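Local coordinates for protein alpha-L-rhamnosidase (Aspergillus terreus, PDB 6GSZ) that probably hydrolyses terminal non-reducing alpha-L-rhamnose residues in alpha-L-rhamnosides, and binds calcium ions, at residues 27-32 with 60-65; 146-151 with 188-193; 352-357 with 401-406. One frame throughout, in Å; residues are numbered along the deposited sequence.

Contact 1 of 3, residues 27-32 with 60-65; sequences WRFDGN and SDSVLV. With CA (calcium ion), chain I; CA (calcium ion), chain T.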
loop_
_atom_site.group_PDB
_atom_site.type_symbol
_atom_site.label_atom_id
_atom_site.label_comp_id
_atom_site.label_asym_id
_atom_site.label_seq_id
_atom_site.Cartn_x
_atom_site.Cartn_y
_atom_site.Cartn_z
ATOM N N TRP A 27 1.924 20.127 -9.909
ATOM C CA TRP A 27 0.544 20.463 -10.165
ATOM C C TRP A 27 0.003 19.559 -11.251
ATOM O O TRP A 27 0.646 19.379 -12.288
ATOM C CB TRP A 27 0.383 21.950 -10.510
ATOM C CG TRP A 27 1.381 22.484 -11.500
ATOM C CD1 TRP A 27 1.220 22.705 -12.844
ATOM C CD2 TRP A 27 2.663 23.015 -11.161
ATOM N NE1 TRP A 27 2.354 23.274 -13.338
ATOM C CE2 TRP A 27 3.251 23.494 -12.353
ATOM C CE3 TRP A 27 3.372 23.126 -9.950
ATOM C CZ2 TRP A 27 4.510 24.059 -12.360
ATOM C CZ3 TRP A 27 4.623 23.691 -9.955
ATOM C CH2 TRP A 27 5.191 24.155 -11.160
ATOM N N ARG A 28 -1.215 19.103 -11.070
ATOM C CA ARG A 28 -1.926 18.339 -12.066
ATOM C C ARG A 28 -2.895 19.257 -12.827
ATOM O O ARG A 28 -3.440 20.189 -12.267
ATOM C CB ARG A 28 -2.597 17.216 -11.282
ATOM C CG ARG A 28 -3.150 16.088 -12.122
ATOM C CD ARG A 28 -3.567 15.013 -11.139
ATOM N NE ARG A 28 -2.499 14.049 -10.903
ATOM C CZ ARG A 28 -2.443 13.197 -9.898
ATOM N NH1 ARG A 28 -1.746 12.082 -10.051
ATOM N NH2 ARG A 28 -3.059 13.465 -8.758
ATOM N N PHE A 29 -3.107 18.958 -14.109
ATOM C CA PHE A 29 -3.959 19.728 -14.974
ATOM C C PHE A 29 -5.298 19.035 -15.190
ATOM O O PHE A 29 -5.405 17.784 -15.146
ATOM C CB PHE A 29 -3.281 19.891 -16.331
ATOM C CG PHE A 29 -1.971 20.629 -16.306
ATOM C CD1 PHE A 29 -1.922 22.014 -16.194
ATOM C CD2 PHE A 29 -0.776 19.929 -16.362
ATOM C CE1 PHE A 29 -0.712 22.685 -16.222
ATOM C CE2 PHE A 29 0.431 20.603 -16.321
ATOM C CZ PHE A 29 0.464 21.978 -16.284
ATOM N N ASP A 30 -6.309 19.856 -15.481
ATOM C CA ASP A 30 -7.629 19.385 -15.934
ATOM C C ASP A 30 -7.978 20.199 -17.186
ATOM O O ASP A 30 -7.723 21.363 -17.260
ATOM C CB ASP A 30 -8.664 19.507 -14.811
ATOM C CG ASP A 30 -10.033 18.904 -15.057
ATOM O OD1 ASP A 30 -10.259 18.220 -16.097
ATOM O OD2 ASP A 30 -10.872 19.115 -14.182
ATOM N N GLY A 31 -8.614 19.569 -18.157
ATOM C CA GLY A 31 -9.024 20.289 -19.336
ATOM C C GLY A 31 -8.797 19.474 -20.588
ATOM O O GLY A 31 -8.038 18.580 -20.602
ATOM N N ASN A 32 -9.480 19.847 -21.661
ATOM C CA ASN A 32 -9.483 19.065 -22.893
ATOM C C ASN A 32 -8.665 19.765 -23.996
ATOM O O ASN A 32 -8.735 19.366 -25.157
ATOM C CB ASN A 32 -10.922 18.752 -23.347
ATOM C CG ASN A 32 -11.689 19.996 -23.733
ATOM O OD1 ASN A 32 -11.223 21.098 -23.471
ATOM N ND2 ASN A 32 -12.869 19.846 -24.336
ATOM N N SER A 60 9.248 23.731 -18.698
ATOM C CA SER A 60 8.111 22.894 -19.033
ATOM C C SER A 60 7.756 21.932 -17.899
ATOM O O SER A 60 6.804 21.224 -18.038
ATOM C CB SER A 60 8.368 22.106 -20.271
ATOM O OG SER A 60 9.294 21.064 -20.011
ATOM N N ASP A 61 8.525 21.918 -16.814
ATOM C CA ASP A 61 8.298 20.906 -15.753
ATOM C C ASP A 61 7.131 21.307 -14.843
ATOM O O ASP A 61 7.054 22.453 -14.375
ATOM C CB ASP A 61 9.562 20.734 -14.932
ATOM C CG ASP A 61 9.677 19.441 -14.146
ATOM O OD1 ASP A 61 8.829 18.558 -14.275
ATOM O OD2 ASP A 61 10.656 19.292 -13.467
ATOM N N SER A 62 6.203 20.359 -14.678
ATOM C CA SER A 62 5.069 20.545 -13.758
ATOM C C SER A 62 5.073 19.523 -12.612
ATOM O O SER A 62 4.114 19.495 -11.825
ATOM C CB SER A 62 3.757 20.469 -14.565
ATOM O OG SER A 62 3.688 19.275 -15.331
ATOM N N VAL A 63 6.156 18.719 -12.493
ATOM C CA VAL A 63 6.206 17.645 -11.505
ATOM C C VAL A 63 7.516 17.723 -10.734
ATOM O O VAL A 63 8.606 17.624 -11.299
ATOM C CB VAL A 63 6.077 16.266 -12.191
ATOM C CG1 VAL A 63 6.227 15.136 -11.161
ATOM C CG2 VAL A 63 4.765 16.143 -12.934
ATOM N N LEU A 64 7.366 17.838 -9.409
ATOM C CA LEU A 64 8.520 17.816 -8.481
ATOM C C LEU A 64 9.561 18.897 -8.846
ATOM O O LEU A 64 10.792 18.642 -8.830
ATOM C CB LEU A 64 9.107 16.405 -8.415
ATOM C CG LEU A 64 8.144 15.342 -7.855
ATOM C CD1 LEU A 64 8.670 13.935 -8.153
ATOM C CD2 LEU A 64 7.880 15.478 -6.354
ATOM N N VAL A 65 9.055 20.118 -9.053
ATOM C CA VAL A 65 9.923 21.264 -9.322
ATOM C C VAL A 65 10.436 21.807 -7.994
ATOM O O VAL A 65 9.893 21.478 -6.931
ATOM C CB VAL A 65 9.203 22.366 -10.124
ATOM C CG1 VAL A 65 8.485 21.789 -11.355
ATOM C CG2 VAL A 65 8.250 23.173 -9.269
HETATM CA CA CA I . 10.122 16.981 -12.892
HETATM CA CA CA T . -11.179 16.291 -17.038
HETATM O O HOH W 1 1.822 17.872 -14.087
HETATM O O HOH W 2 11.806 17.476 -11.195
HETATM O O HOH W 3 10.211 14.791 -11.810
HETATM O O HOH W 4 8.996 15.579 -14.480
HETATM O O HOH W 5 11.939 16.420 -14.371
HETATM O O HOH W 6 -9.658 15.467 -16.135
#
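W27 and S62 form the tight half of this contact, inside the N-terminal immunoglobulin-like domain, where strand 25-30 meets the loop that follows strand 53-58. The pair is a worked example of one aromatic residue holding a loop by backbone and ring at once. W27 N donates to S62 O at 3.0 Å in a nearly straight bond (165° at the hydrogen). A chi1 of 46° sets W27 CG between its own N and carbonyl carbon. The indole lies against the loop: S62 O stands above the ring, and S62 CB makes a CH-pi contact over the five-membered ring, 3.8 Å from its centroid. Farther along the indole, V65 crosses at about a right angle and V65 CG2 touches W27 CZ3 at 3.7 Å. F29 meets S62 at the edge of its ring, F29 CE2 lying 3.7 Å from S62 OG. Beyond the two segments, Q38 of strand 38-46 ties both sides together, accepting from W27 NE1 and donating to D61 O. Within this buried part a water bridges the segments, donating to W27 O and accepting from S62 OG, a hydroxyl that N839 also holds.

The looser, wetter side begins at D61, whose side chain leaves the backbone away from the strand. There D61 OD1 accepts from V63 N to make an Asx turn, the N-H coming from above the carboxylate plane. Both carboxylate oxygens grip a calcium ion that also carries four waters, and V63 O closes the chelate at 2.3 Å from the metal.

Contact 2 of 3, residues 146-151 with 188-193; sequences SARLYI and DVTDLL. With CA (calcium ion), chain L.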
loop_
_atom_site.group_PDB
_atom_site.type_symbol
_atom_site.label_atom_id
_atom_site.label_comp_id
_atom_site.label_asym_id
_atom_site.label_seq_id
_atom_site.Cartn_x
_atom_site.Cartn_y
_atom_site.Cartn_z
ATOM N N SER A 146 -3.761 29.977 16.547
ATOM C CA SER A 146 -3.577 28.639 15.957
ATOM C C SER A 146 -3.015 27.698 17.010
ATOM O O SER A 146 -2.425 28.154 17.987
ATOM C CB SER A 146 -2.710 28.672 14.697
ATOM O OG SER A 146 -1.397 29.072 15.011
ATOM N N ALA A 147 -3.207 26.391 16.783
ATOM C CA ALA A 147 -2.634 25.425 17.684
ATOM C C ALA A 147 -2.338 24.136 16.925
ATOM O O ALA A 147 -3.060 23.775 15.981
ATOM C CB ALA A 147 -3.538 25.191 18.882
ATOM N N ARG A 148 -1.293 23.449 17.400
ATOM C CA ARG A 148 -0.866 22.181 16.827
ATOM C C ARG A 148 -0.672 21.128 17.914
ATOM O O ARG A 148 -0.242 21.440 19.007
ATOM C CB ARG A 148 0.472 22.326 16.093
ATOM C CG ARG A 148 0.457 23.313 14.932
ATOM C CD ARG A 148 -0.383 22.829 13.761
ATOM N NE ARG A 148 -0.379 23.767 12.667
ATOM C CZ ARG A 148 -1.325 24.693 12.424
ATOM N NH1 ARG A 148 -2.424 24.781 13.162
ATOM N NH2 ARG A 148 -1.170 25.493 11.372
ATOM N N LEU A 149 -1.011 19.878 17.575
ATOM C CA LEU A 149 -0.657 18.722 18.403
ATOM C C LEU A 149 0.302 17.857 17.599
ATOM O O LEU A 149 -0.033 17.480 16.453
ATOM C CB LEU A 149 -1.882 17.899 18.792
ATOM C CG LEU A 149 -1.567 16.709 19.694
ATOM C CD1 LEU A 149 -1.070 17.161 21.071
ATOM C CD2 LEU A 149 -2.782 15.826 19.844
ATOM N N TYR A 150 1.458 17.566 18.185
ATOM C CA TYR A 150 2.459 16.682 17.639
ATOM C C TYR A 150 2.499 15.446 18.525
ATOM O O TYR A 150 2.585 15.594 19.770
ATOM C CB TYR A 150 3.807 17.374 17.652
ATOM C CG TYR A 150 3.812 18.678 16.915
ATOM C CD1 TYR A 150 3.910 18.699 15.539
ATOM C CD2 TYR A 150 3.750 19.900 17.560
ATOM C CE1 TYR A 150 3.958 19.896 14.841
ATOM C CE2 TYR A 150 3.815 21.098 16.862
ATOM C CZ TYR A 150 3.916 21.100 15.483
ATOM O OH TYR A 150 3.986 22.327 14.849
ATOM N N ILE A 151 2.313 14.243 17.977
ATOM C CA ILE A 151 2.038 13.110 18.845
ATOM C C ILE A 151 2.452 11.805 18.196
ATOM O O ILE A 151 2.282 11.608 16.979
ATOM C CB ILE A 151 0.545 13.119 19.220
ATOM C CG1 ILE A 151 0.183 11.959 20.148
ATOM C CG2 ILE A 151 -0.354 13.186 18.001
ATOM C CD1 ILE A 151 -1.140 12.133 20.883
ATOM N N ASP A 188 -3.921 20.045 13.286
ATOM C CA ASP A 188 -4.370 21.402 13.559
ATOM C C ASP A 188 -5.541 21.331 14.547
ATOM O O ASP A 188 -6.635 20.893 14.203
ATOM C CB ASP A 188 -4.759 22.106 12.276
ATOM C CG ASP A 188 -5.337 23.495 12.475
ATOM O OD1 ASP A 188 -5.492 23.909 13.644
ATOM O OD2 ASP A 188 -5.628 24.158 11.437
ATOM N N VAL A 189 -5.258 21.663 15.801
ATOM C CA VAL A 189 -6.247 21.540 16.877
ATOM C C VAL A 189 -6.786 22.915 17.302
ATOM O O VAL A 189 -7.419 23.040 18.358
ATOM C CB VAL A 189 -5.697 20.743 18.068
ATOM C CG1 VAL A 189 -5.304 19.354 17.640
ATOM C CG2 VAL A 189 -4.558 21.442 18.765
ATOM N N THR A 190 -6.611 23.938 16.476
ATOM C CA THR A 190 -7.060 25.300 16.758
ATOM C C THR A 190 -8.515 25.314 17.250
ATOM O O THR A 190 -8.813 25.999 18.244
ATOM C CB THR A 190 -6.958 26.170 15.502
ATOM O OG1 THR A 190 -5.591 26.133 15.083
ATOM C CG2 THR A 190 -7.351 27.613 15.746
ATOM N N ASP A 191 -9.404 24.590 16.555
ATOM C CA ASP A 191 -10.836 24.710 16.782
ATOM C C ASP A 191 -11.304 23.788 17.923
ATOM O O ASP A 191 -12.480 23.868 18.314
ATOM C CB ASP A 191 -11.587 24.444 15.484
ATOM C CG ASP A 191 -11.446 25.549 14.440
ATOM O OD1 ASP A 191 -10.986 26.697 14.788
ATOM O OD2 ASP A 191 -11.819 25.266 13.285
ATOM N N LEU A 192 -10.425 22.918 18.442
ATOM C CA LEU A 192 -10.808 22.017 19.544
ATOM C C LEU A 192 -10.570 22.685 20.895
ATOM O O LEU A 192 -11.157 22.260 21.898
ATOM C CB LEU A 192 -9.998 20.715 19.462
ATOM C CG LEU A 192 -10.068 19.955 18.147
ATOM C CD1 LEU A 192 -9.392 18.608 18.267
ATOM C CD2 LEU A 192 -11.477 19.756 17.658
ATOM N N LEU A 193 -9.678 23.683 20.948
ATOM C CA LEU A 193 -9.415 24.387 22.191
ATOM C C LEU A 193 -10.571 25.325 22.534
ATOM O O LEU A 193 -11.406 25.714 21.689
ATOM C CB LEU A 193 -8.134 25.198 22.085
ATOM C CG LEU A 193 -6.848 24.427 21.841
ATOM C CD1 LEU A 193 -5.682 25.417 21.678
ATOM C CD2 LEU A 193 -6.573 23.526 23.010
HETATM CA CA CA L . -6.739 24.035 9.404
HETATM O O HOH W 7 -4.277 26.645 12.022
HETATM O O HOH W 8 -8.172 24.919 11.537
HETATM O O HOH W 9 -6.991 26.670 9.317
HETATM O O HOH W 10 -4.728 25.152 8.787
HETATM O O HOH W 11 -8.287 22.074 10.616
#
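A147 O is gripped from opposite faces of its carbonyl plane, by V189 N at 3.1 Å and by R148 NH1 at 3.1 Å. This doubly held carbonyl lies in the N-terminal rhamnosidase domain, probably a beta-sandwich related to galactose-binding-like domains, where strand 144-154 runs antiparallel to strand 182-188 and the latter gives way to a turn. R148 and D188 are the last bridge, a non-hydrogen-bonded pair; beyond it the backbone keeps one bond, V189 N to A147 O, and the T190 side chain takes over the other.

D188 OD1 is the second crowded acceptor. It receives T190 N, which makes an Asx turn, and also the T190 hydroxyl, whose OG1 lies 2.7 Å from D188 OD1 on the syn side of the carboxylate. T190 OG1 is carried beside its own backbone N (chi1 -58°), and from there it accepts A147 N at 2.9 Å, in the place where V189 O would be expected in a continued ladder. R148 NH1 adds a salt bridge to D188 OD1 at 3.2 Å, the guanidinium and carboxylate planes turned 47° apart, while R148 NE pairs with E102. The other carboxylate oxygen, D188 OD2, binds a calcium ion that also carries four waters, and it accepts from a water that R148 NH1 holds as well. Two positive neighbours would be expected to keep the aspartate ionised.

Under this polar cluster the turn is packed by aliphatic groups. V189 sends its two methyls to different strand residues, CG2 to A147 CB and CG1 to L149 CB. L193, pointing back toward the strand after the turn, makes the closest apolar touch: its CD1 lies 3.5 Å from A147 CB.

Contact 3 of 3, residues 352-357 with 401-406; sequences IRFVHT and VQVDGW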
loop_
_atom_site.group_PDB
_atom_site.type_symbol
_atom_site.label_atom_id
_atom_site.label_comp_id
_atom_site.label_asym_id
_atom_site.label_seq_id
_atom_site.Cartn_x
_atom_site.Cartn_y
_atom_site.Cartn_z
ATOM N N ILE A 352 -21.595 -9.358 23.992
ATOM C CA ILE A 352 -21.713 -9.750 22.607
ATOM C C ILE A 352 -20.329 -10.154 22.081
ATOM O O ILE A 352 -19.359 -9.431 22.299
ATOM C CB ILE A 352 -22.259 -8.586 21.755
ATOM C CG1 ILE A 352 -23.357 -7.784 22.452
ATOM C CG2 ILE A 352 -22.684 -9.096 20.392
ATOM C CD1 ILE A 352 -23.869 -6.602 21.643
ATOM N N ARG A 353 -20.286 -11.268 21.342
ATOM C CA ARG A 353 -19.060 -11.753 20.730
ATOM C C ARG A 353 -19.210 -11.718 19.206
ATOM O O ARG A 353 -20.283 -12.093 18.669
ATOM C CB ARG A 353 -18.755 -13.181 21.186
ATOM C CG ARG A 353 -17.412 -13.713 20.709
ATOM C CD ARG A 353 -17.130 -15.143 21.111
ATOM N NE ARG A 353 -18.036 -16.055 20.436
ATOM C CZ ARG A 353 -18.130 -17.350 20.697
ATOM N NH1 ARG A 353 -17.337 -17.905 21.601
ATOM N NH2 ARG A 353 -18.997 -18.092 20.022
ATOM N N PHE A 354 -18.123 -11.268 18.550
ATOM C CA PHE A 354 -18.056 -11.145 17.089
ATOM C C PHE A 354 -16.847 -11.916 16.581
ATOM O O PHE A 354 -15.722 -11.552 16.917
ATOM C CB PHE A 354 -17.935 -9.676 16.697
ATOM C CG PHE A 354 -19.014 -8.765 17.216
ATOM C CD1 PHE A 354 -20.194 -8.599 16.538
ATOM C CD2 PHE A 354 -18.872 -8.097 18.427
ATOM C CE1 PHE A 354 -21.185 -7.760 17.016
ATOM C CE2 PHE A 354 -19.849 -7.233 18.881
ATOM C CZ PHE A 354 -21.013 -7.085 18.195
ATOM N N VAL A 355 -17.098 -13.017 15.851
ATOM C CA VAL A 355 -16.026 -13.843 15.320
ATOM C C VAL A 355 -15.965 -13.620 13.804
ATOM O O VAL A 355 -16.941 -13.948 13.096
ATOM C CB VAL A 355 -16.236 -15.336 15.663
ATOM C CG1 VAL A 355 -15.170 -16.221 15.051
ATOM C CG2 VAL A 355 -16.276 -15.570 17.174
ATOM N N HIS A 356 -14.837 -13.061 13.341
ATOM C CA HIS A 356 -14.739 -12.594 11.941
ATOM C C HIS A 356 -13.990 -13.612 11.074
ATOM O O HIS A 356 -12.902 -14.033 11.437
ATOM C CB HIS A 356 -13.987 -11.248 11.919
ATOM C CG HIS A 356 -14.554 -10.164 12.790
ATOM N ND1 HIS A 356 -14.416 -10.183 14.165
ATOM C CD2 HIS A 356 -15.241 -9.030 12.497
ATOM C CE1 HIS A 356 -14.963 -9.083 14.662
ATOM N NE2 HIS A 356 -15.509 -8.372 13.683
ATOM N N THR A 357 -14.566 -13.978 9.910
ATOM C CA THR A 357 -13.903 -14.930 8.995
ATOM C C THR A 357 -14.051 -14.469 7.538
ATOM O O THR A 357 -14.945 -13.719 7.189
ATOM C CB THR A 357 -14.423 -16.365 9.159
ATOM O OG1 THR A 357 -15.744 -16.457 8.626
ATOM C CG2 THR A 357 -14.416 -16.809 10.605
ATOM N N VAL A 401 -19.371 -12.685 9.882
ATOM C CA VAL A 401 -19.200 -12.525 11.324
ATOM C C VAL A 401 -20.248 -13.386 12.026
ATOM O O VAL A 401 -21.439 -13.169 11.841
ATOM C CB VAL A 401 -19.334 -11.063 11.763
ATOM C CG1 VAL A 401 -18.954 -10.960 13.233
ATOM C CG2 VAL A 401 -18.487 -10.159 10.904
ATOM N N GLN A 402 -19.784 -14.317 12.859
ATOM C CA GLN A 402 -20.692 -15.021 13.774
ATOM C C GLN A 402 -20.891 -14.136 15.004
ATOM O O GLN A 402 -19.905 -13.679 15.602
ATOM C CB GLN A 402 -20.151 -16.377 14.197
ATOM C CG GLN A 402 -21.151 -17.125 15.075
ATOM C CD GLN A 402 -20.673 -18.491 15.500
ATOM O OE1 GLN A 402 -20.199 -19.297 14.685
ATOM N NE2 GLN A 402 -20.810 -18.760 16.794
ATOM N N VAL A 403 -22.160 -13.927 15.369
ATOM C CA VAL A 403 -22.505 -13.020 16.455
ATOM C C VAL A 403 -23.222 -13.808 17.537
ATOM O O VAL A 403 -24.244 -14.438 17.219
ATOM C CB VAL A 403 -23.404 -11.875 15.964
ATOM C CG1 VAL A 403 -23.732 -10.939 17.100
ATOM C CG2 VAL A 403 -22.773 -11.116 14.805
ATOM N N ASP A 404 -22.659 -13.801 18.758
ATOM C CA ASP A 404 -23.290 -14.469 19.911
ATOM C C ASP A 404 -23.585 -13.427 20.976
ATOM O O ASP A 404 -22.771 -12.536 21.236
ATOM C CB ASP A 404 -22.403 -15.599 20.450
ATOM C CG ASP A 404 -22.406 -16.824 19.548
ATOM O OD1 ASP A 404 -23.380 -17.629 19.628
ATOM O OD2 ASP A 404 -21.500 -16.934 18.733
ATOM N N GLY A 405 -24.728 -13.585 21.648
ATOM C CA GLY A 405 -25.074 -12.699 22.750
ATOM C C GLY A 405 -25.710 -11.390 22.328
ATOM O O GLY A 405 -25.860 -10.487 23.150
ATOM N N TRP A 406 -26.039 -11.226 21.036
ATOM C CA TRP A 406 -26.694 -9.998 20.586
ATOM C C TRP A 406 -28.023 -9.833 21.310
ATOM O O TRP A 406 -28.792 -10.787 21.403
ATOM C CB TRP A 406 -26.867 -9.982 19.058
ATOM C CG TRP A 406 -27.419 -8.685 18.558
ATOM C CD1 TRP A 406 -28.731 -8.322 18.489
ATOM C CD2 TRP A 406 -26.652 -7.543 18.119
ATOM N NE1 TRP A 406 -28.845 -7.048 18.011
ATOM C CE2 TRP A 406 -27.580 -6.540 17.775
ATOM C CE3 TRP A 406 -25.284 -7.284 17.969
ATOM C CZ2 TRP A 406 -27.184 -5.304 17.284
ATOM C CZ3 TRP A 406 -24.891 -6.053 17.497
ATOM C CH2 TRP A 406 -25.828 -5.071 17.172
HETATM O O HOH W 12 -19.640 -15.233 18.149
#
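The F354 and W406 rings meet edge to edge, F354 CZ lying 4.1 Å from W406 CZ3, and V401 CG1 also sits near the F354 ring plane, against F354 CB. The same methyl lies over one face of the H356 imidazole, offset toward the rim. This apolar surface belongs to a concanavalin-like beta domain, where strands 351-361 and 400-404 pair antiparallel; it faces strand 339-344, whose L340 touches F354 and H356. H396 stacks on H356, whose ND1 is bonded to A375 O; W406 NE1 bonds T410 O. V403 lies side by side with F354, V403 CG2 being 4.0 Å from F354 CD1.

Alternation puts R353, V355, Q402 and D404 on the other face. The backbone ladder is regular: R353 and D404 exchange two bonds, as do V355 and Q402, R353 N reaching D404 O at 2.8 Å. Above it, R353 turns at chi3 (67°), swinging NE toward a water that accepts from it. R353 NH2 makes a salt bridge to D404 OD2 at 3.0 Å, approaching from above a carboxylate plane turned 89° from the guanidinium. The syn lone pair of D404 OD2 is taken by Q402 NE2, 2.8 Å away.

The three contacts follow one another along the chain, each closing before the next opens, and each belongs to a different region: the immunoglobulin-like one for contact 1, the N-terminal rhamnosidase one for contact 2 and the concanavalin-like one for contact 3. They share no sheet and do not touch. Centres of contacts 1 and 2 lie about 33 Å apart and those of 2 and 3 about 38 Å apart, while contacts 1 and 3, with centres about 50 Å apart, sit on opposite sides of the chain's centre. Each contact therefore joins parts of one region of this multidomain enzyme, although contact 1 also reaches N839 and E427 elsewhere in the chain.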